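2-oxoglutarate carboxylase small subunit (PDB 7KCT) is the small (beta) subunit of a carboxylase, a protein of the biotin carboxylase family with an ATP-grasp domain, bound here to ADP, bicarbonate and magnesium. Local coordinates at residues A[10-16]-A[33-39]; A[40-45]-A[63-68]. All blocks are in the same frame, centred on the assembly; numbering follows the deposited sequence.

Overall arrangement
From the N terminus the chain runs through strand 13-16, helix 20-32 and strand 36-41, and contact 1 (10-16 with 33-39) closes this beta-alpha-beta unit by pairing its two parallel strands. Only then does contact 2 open: the chain continues from the end of strand 36-41 through helix 49-53 and strand 56-59, after which segment 63-68 returns to 40-45. The two contacts are therefore in series, with centres about 20 Å apart, and they share strand 36-41. They meet where Val16 O packs 4.0 Å from Ile40 CG1. Contact 1 builds the interior of the five-stranded parallel sheet; contact 2 joins the C-terminal end of strand 36-41 to the start of helix 66-69.

Contact 1 (A[10-16]-A[33-39])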
loop_
_atom_site.group_PDB
_atom_site.type_symbol
_atom_site.label_atom_id
_atom_site.label_comp_id
_atom_site.label_asym_id
_atom_site.label_seq_id
_atom_site.Cartn_x
_atom_site.Cartn_y
_atom_site.Cartn_z
ATOM N N MET A 10 17.323 -17.196 14.113
ATOM C CA MET A 10 16.045 -16.546 14.254
ATOM C C MET A 10 15.110 -17.453 15.042
ATOM O O MET A 10 15.270 -18.635 15.027
ATOM C CB MET A 10 15.494 -16.273 12.853
ATOM C CG MET A 10 14.169 -15.550 12.774
ATOM S SD MET A 10 14.104 -13.992 13.650
ATOM C CE MET A 10 15.336 -13.098 12.737
ATOM N N PHE A 11 14.147 -16.874 15.738
ATOM C CA PHE A 11 13.170 -17.636 16.489
ATOM C C PHE A 11 12.349 -18.568 15.590
ATOM O O PHE A 11 12.041 -18.235 14.485
ATOM C CB PHE A 11 12.175 -16.702 17.169
ATOM C CG PHE A 11 12.797 -15.602 17.941
ATOM C CD1 PHE A 11 13.523 -15.867 19.041
ATOM C CD2 PHE A 11 12.638 -14.320 17.554
ATOM C CE1 PHE A 11 14.084 -14.871 19.762
ATOM C CE2 PHE A 11 13.202 -13.314 18.258
ATOM C CZ PHE A 11 13.930 -13.584 19.367
ATOM N N LYS A 12 11.994 -19.732 16.079
ATOM C CA LYS A 12 11.155 -20.613 15.344
ATOM C C LYS A 12 9.715 -20.226 15.584
ATOM O O LYS A 12 8.920 -20.392 14.732
ATOM C CB LYS A 12 11.340 -22.042 15.794
ATOM C CG LYS A 12 12.504 -22.777 15.179
ATOM C CD LYS A 12 12.885 -23.944 16.070
ATOM C CE LYS A 12 14.170 -24.627 15.643
ATOM N NZ LYS A 12 13.897 -26.026 15.254
ATOM N N LYS A 13 9.391 -19.715 16.755
ATOM C CA LYS A 13 8.021 -19.372 17.061
ATOM C C LYS A 13 7.912 -18.125 17.969
ATOM O O LYS A 13 8.649 -18.012 18.898
ATOM C CB LYS A 13 7.333 -20.553 17.724
ATOM C CG LYS A 13 5.872 -20.351 18.027
ATOM C CD LYS A 13 5.242 -21.528 18.720
ATOM C CE LYS A 13 5.248 -22.746 17.842
ATOM N NZ LYS A 13 4.390 -23.800 18.369
ATOM N N VAL A 14 7.001 -17.204 17.651
ATOM C CA VAL A 14 6.796 -15.977 18.420
ATOM C C VAL A 14 5.328 -15.927 18.824
ATOM O O VAL A 14 4.435 -16.119 17.976
ATOM C CB VAL A 14 7.164 -14.716 17.610
ATOM C CG1 VAL A 14 6.725 -13.419 18.330
ATOM C CG2 VAL A 14 8.601 -14.708 17.280
ATOM N N LEU A 15 5.079 -15.630 20.093
ATOM C CA LEU A 15 3.752 -15.303 20.607
ATOM C C LEU A 15 3.546 -13.776 20.606
ATOM O O LEU A 15 4.412 -13.005 21.061
ATOM C CB LEU A 15 3.608 -15.904 21.994
ATOM C CG LEU A 15 2.240 -15.796 22.683
ATOM C CD1 LEU A 15 1.964 -16.852 23.769
ATOM C CD2 LEU A 15 1.970 -14.415 23.294
ATOM N N VAL A 16 2.406 -13.345 20.057
ATOM C CA VAL A 16 2.046 -11.936 19.926
ATOM C C VAL A 16 1.052 -11.656 21.044
ATOM O O VAL A 16 -0.066 -12.173 21.021
ATOM C CB VAL A 16 1.432 -11.670 18.547
ATOM C CG1 VAL A 16 1.080 -10.243 18.424
ATOM C CG2 VAL A 16 2.402 -12.141 17.422
ATOM N N LEU A 33 9.526 -13.325 7.817
ATOM C CA LEU A 33 10.737 -13.918 8.383
ATOM C C LEU A 33 10.698 -15.435 8.504
ATOM O O LEU A 33 11.707 -16.015 8.878
ATOM C CB LEU A 33 10.999 -13.323 9.775
ATOM C CG LEU A 33 11.374 -11.851 9.854
ATOM C CD1 LEU A 33 11.437 -11.344 11.288
ATOM C CD2 LEU A 33 12.732 -11.669 9.161
ATOM N N GLY A 34 9.575 -16.095 8.204
ATOM C CA GLY A 34 9.471 -17.539 8.315
ATOM C C GLY A 34 9.266 -18.047 9.714
ATOM O O GLY A 34 9.647 -19.178 10.021
ATOM N N ILE A 35 8.692 -17.243 10.576
ATOM C CA ILE A 35 8.496 -17.582 11.976
ATOM C C ILE A 35 7.036 -17.988 12.163
ATOM O O ILE A 35 6.128 -17.314 11.654
ATOM C CB ILE A 35 8.829 -16.383 12.887
ATOM C CG1 ILE A 35 10.300 -15.977 12.734
ATOM C CG2 ILE A 35 8.454 -16.689 14.311
ATOM C CD1 ILE A 35 10.581 -14.548 13.253
ATOM N N GLN A 36 6.810 -19.056 12.922
ATOM C CA GLN A 36 5.465 -19.471 13.301
ATOM C C GLN A 36 4.911 -18.511 14.335
ATOM O O GLN A 36 5.652 -17.989 15.168
ATOM C CB GLN A 36 5.512 -20.891 13.883
ATOM C CG GLN A 36 5.973 -21.894 12.806
ATOM C CD GLN A 36 6.392 -23.237 13.333
ATOM O OE1 GLN A 36 6.305 -23.504 14.522
ATOM N NE2 GLN A 36 6.832 -24.115 12.432
ATOM N N THR A 37 3.599 -18.322 14.333
ATOM C CA THR A 37 2.998 -17.301 15.185
ATOM C C THR A 37 1.912 -17.917 16.066
ATOM O O THR A 37 1.213 -18.868 15.671
ATOM C CB THR A 37 2.358 -16.162 14.374
ATOM O OG1 THR A 37 1.370 -16.735 13.509
ATOM C CG2 THR A 37 3.385 -15.389 13.548
ATOM N N VAL A 38 1.761 -17.333 17.252
ATOM C CA VAL A 38 0.795 -17.729 18.264
ATOM C C VAL A 38 -0.017 -16.505 18.607
ATOM O O VAL A 38 0.560 -15.467 18.964
ATOM C CB VAL A 38 1.459 -18.245 19.557
ATOM C CG1 VAL A 38 0.415 -18.711 20.546
ATOM C CG2 VAL A 38 2.453 -19.387 19.290
ATOM N N ALA A 39 -1.339 -16.615 18.516
ATOM C CA ALA A 39 -2.214 -15.526 18.936
ATOM C C ALA A 39 -2.953 -15.867 20.226
ATOM O O ALA A 39 -3.127 -17.037 20.590
ATOM C CB ALA A 39 -3.205 -15.190 17.808
HETATM O O HOH W 1 9.738 -21.262 12.047
#
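Four backbone hydrogen bonds form a parallel ladder: Gln36 N donates to Lys12 O (3.1 Å), Val14 N to Gln36 O (2.9 Å), Val38 N to Val14 O (3.0 Å) and Val16 N to Val38 O (3.0 Å). Lys13 thus pairs with Gln36, Val14 with Thr37 and Leu15 with Val38, while the strand axes approach to 4.7 Å at 26°. Water 1 extends the link beyond the ladder, donating to Lys12 O and Gly34 O, both at 2.9 Å. Gly34, with positive phi, ends helix 20-32 in a Schellman motif and turns the chain into the second strand.

On one face the Lys13 chain lies along Val38 (CD to CG2, 3.6 Å) and its NZ forms a salt bridge with Glu56; Leu15 CB meets Val38 CB at 4.0 Å, under helix 71-81. The other face carries Val14 and Thr37, both resting on Cys30 of helix 20-32. Before the strands begin, Ile35 fills the gap, its CG2 3.6 Å from Val14 CG2 and its CD1 3.6 Å from Met10 SD.

This is the first beta-alpha-beta crossover of the Rossmann-like N-terminal domain. Its chemistry is divided: direction and register come from main-chain bonds, whereas apolar side chains bind the sheet to helices on both faces.

Contact 2 (A[40-45]-A[63-68]); sequences IYNEIE and NPLDTY
Strand 40-41 runs out extended (Tyr41 phi/psi -160/161) into a turn at 42-45, facing the first turn of the helix that includes 66-68. The nearest CA pair is Asn42 and Pro64, 5.7 Å apart. Asn42 points its CA-to-CB bond toward the helix start and adopts chi1 t with chi2 -85°, so its amide serves both sides: ND2 donates to Thr67 OG1 (2.9 Å), and OD1 accepts from Ile44 N (2.9 Å), an Asx turn. Glu45 N to Asn42 O (2.8 Å) tightens the same turn. Thr67 takes chi1 m; its OG1 also bonds Ile60 O.

Asn63, chi1 p, caps the helix: OD1 receives Asp66 N at 2.9 Å and, weakly, Leu65 N at 3.1 Å. Pro64 CG packs 3.9 Å from CD1 of Ile44, whose chi1 is p.

Tyr68, chi1 m and chi2 -85°, brings its ring back to the strand end. Its CD1 lies 3.8 Å from CD1 of Ile40 (chi1 p, chi2 t), and its OH is 3.6 Å from Tyr41 CA; Phe92 stacks on the ring. Glu45, chi1 m, is held by a salt bridge to Arg19.

The contact joins the C-terminal end of strand 36-41, in the Rossmann-like domain's parallel sheet, to the start of helix 66-69, with the Tyr68 side chain about 10 Å from a bound ADP. One bifunctional asparagine amide thus couples turn and helix start, beside a largely apolar Ile40-Tyr68 packing.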
loop_
_atom_site.group_PDB
_atom_site.type_symbol
_atom_site.label_atom_id
_atom_site.label_comp_id
_atom_site.label_asym_id
_atom_site.label_seq_id
_atom_site.Cartn_x
_atom_site.Cartn_y
_atom_site.Cartn_z
ATOM N N ILE A 40 -3.388 -14.819 20.936
ATOM C CA ILE A 40 -4.247 -14.999 22.108
ATOM C C ILE A 40 -5.492 -14.158 21.895
ATOM O O ILE A 40 -5.452 -13.145 21.192
ATOM C CB ILE A 40 -3.553 -14.615 23.443
ATOM C CG1 ILE A 40 -3.041 -13.168 23.425
ATOM C CG2 ILE A 40 -2.418 -15.580 23.764
ATOM C CD1 ILE A 40 -2.483 -12.655 24.768
ATOM N N TYR A 41 -6.610 -14.575 22.498
ATOM C CA TYR A 41 -7.821 -13.811 22.297
ATOM C C TYR A 41 -8.832 -14.103 23.384
ATOM O O TYR A 41 -8.762 -15.122 24.074
ATOM C CB TYR A 41 -8.467 -14.075 20.914
ATOM C CG TYR A 41 -8.943 -15.483 20.691
ATOM C CD1 TYR A 41 -8.048 -16.500 20.408
ATOM C CD2 TYR A 41 -10.304 -15.797 20.722
ATOM C CE1 TYR A 41 -8.471 -17.796 20.221
ATOM C CE2 TYR A 41 -10.741 -17.096 20.517
ATOM C CZ TYR A 41 -9.816 -18.079 20.295
ATOM O OH TYR A 41 -10.213 -19.343 20.064
ATOM N N ASN A 42 -9.777 -13.183 23.507
ATOM C CA ASN A 42 -10.922 -13.383 24.393
ATOM C C ASN A 42 -12.081 -13.979 23.617
ATOM O O ASN A 42 -12.260 -13.718 22.420
ATOM C CB ASN A 42 -11.332 -12.048 25.024
ATOM C CG ASN A 42 -12.369 -12.206 26.130
ATOM O OD1 ASN A 42 -13.569 -12.258 25.852
ATOM N ND2 ASN A 42 -11.903 -12.345 27.365
ATOM N N GLU A 43 -12.884 -14.786 24.323
ATOM C CA GLU A 43 -14.076 -15.389 23.730
ATOM C C GLU A 43 -14.939 -14.359 22.984
ATOM O O GLU A 43 -15.630 -14.708 22.030
ATOM C CB GLU A 43 -14.904 -16.113 24.824
ATOM N N ILE A 44 -14.934 -13.087 23.381
ATOM C CA ILE A 44 -15.789 -12.154 22.641
ATOM C C ILE A 44 -15.279 -11.830 21.238
ATOM O O ILE A 44 -16.032 -11.262 20.440
ATOM C CB ILE A 44 -15.989 -10.798 23.346
ATOM C CG1 ILE A 44 -14.619 -10.185 23.646
ATOM C CG2 ILE A 44 -16.892 -10.985 24.598
ATOM C CD1 ILE A 44 -14.640 -8.735 23.859
ATOM N N GLU A 45 -14.034 -12.189 20.907
ATOM C CA GLU A 45 -13.370 -11.854 19.646
ATOM C C GLU A 45 -12.966 -13.128 18.911
ATOM O O GLU A 45 -11.883 -13.226 18.324
ATOM C CB GLU A 45 -12.152 -10.973 19.917
ATOM C CG GLU A 45 -12.438 -9.498 20.135
ATOM C CD GLU A 45 -11.190 -8.642 19.922
ATOM O OE1 GLU A 45 -10.105 -8.987 20.474
ATOM O OE2 GLU A 45 -11.317 -7.634 19.175
ATOM N N ASN A 63 -11.888 -12.073 31.719
ATOM C CA ASN A 63 -12.663 -10.992 31.120
ATOM C C ASN A 63 -11.827 -10.439 29.983
ATOM O O ASN A 63 -10.676 -10.888 29.798
ATOM C CB ASN A 63 -12.996 -9.921 32.163
ATOM C CG ASN A 63 -11.762 -9.292 32.752
ATOM O OD1 ASN A 63 -10.956 -8.681 32.062
ATOM N ND2 ASN A 63 -11.610 -9.429 34.068
ATOM N N PRO A 64 -12.368 -9.486 29.211
ATOM C CA PRO A 64 -11.689 -9.060 27.978
ATOM C C PRO A 64 -10.348 -8.399 28.177
ATOM O O PRO A 64 -9.504 -8.509 27.284
ATOM C CB PRO A 64 -12.705 -8.103 27.335
ATOM C CG PRO A 64 -14.078 -8.714 27.739
ATOM C CD PRO A 64 -13.796 -9.059 29.216
ATOM N N LEU A 65 -10.099 -7.701 29.286
ATOM C CA LEU A 65 -8.776 -7.109 29.396
ATOM C C LEU A 65 -7.784 -8.063 30.036
ATOM O O LEU A 65 -6.598 -7.994 29.732
ATOM C CB LEU A 65 -8.792 -5.816 30.210
ATOM C CG LEU A 65 -9.515 -4.593 29.664
ATOM C CD1 LEU A 65 -9.128 -3.425 30.525
ATOM C CD2 LEU A 65 -9.174 -4.349 28.239
ATOM N N ASP A 66 -8.254 -8.902 30.958
ATOM C CA ASP A 66 -7.409 -9.884 31.616
ATOM C C ASP A 66 -6.755 -10.816 30.612
ATOM O O ASP A 66 -5.681 -11.334 30.879
ATOM C CB ASP A 66 -8.257 -10.688 32.599
ATOM C CG ASP A 66 -7.512 -11.861 33.211
ATOM O OD1 ASP A 66 -6.527 -11.617 33.946
ATOM O OD2 ASP A 66 -7.940 -13.020 32.980
ATOM N N THR A 67 -7.424 -11.064 29.478
ATOM C CA THR A 67 -6.816 -11.799 28.369
ATOM C C THR A 67 -5.407 -11.305 28.072
ATOM O O THR A 67 -4.475 -12.100 27.916
ATOM C CB THR A 67 -7.684 -11.654 27.116
ATOM O OG1 THR A 67 -8.966 -12.260 27.343
ATOM C CG2 THR A 67 -6.996 -12.316 25.870
ATOM N N TYR A 68 -5.231 -9.985 27.966
ATOM C CA TYR A 68 -3.971 -9.383 27.568
ATOM C C TYR A 68 -3.127 -8.822 28.719
ATOM O O TYR A 68 -1.976 -8.430 28.486
ATOM C CB TYR A 68 -4.236 -8.271 26.533
ATOM C CG TYR A 68 -5.053 -8.765 25.354
ATOM C CD1 TYR A 68 -4.424 -9.380 24.295
ATOM C CD2 TYR A 68 -6.436 -8.668 25.335
ATOM C CE1 TYR A 68 -5.111 -9.854 23.230
ATOM C CE2 TYR A 68 -7.161 -9.155 24.261
ATOM C CZ TYR A 68 -6.461 -9.757 23.201
ATOM O OH TYR A 68 -7.057 -10.278 22.091
#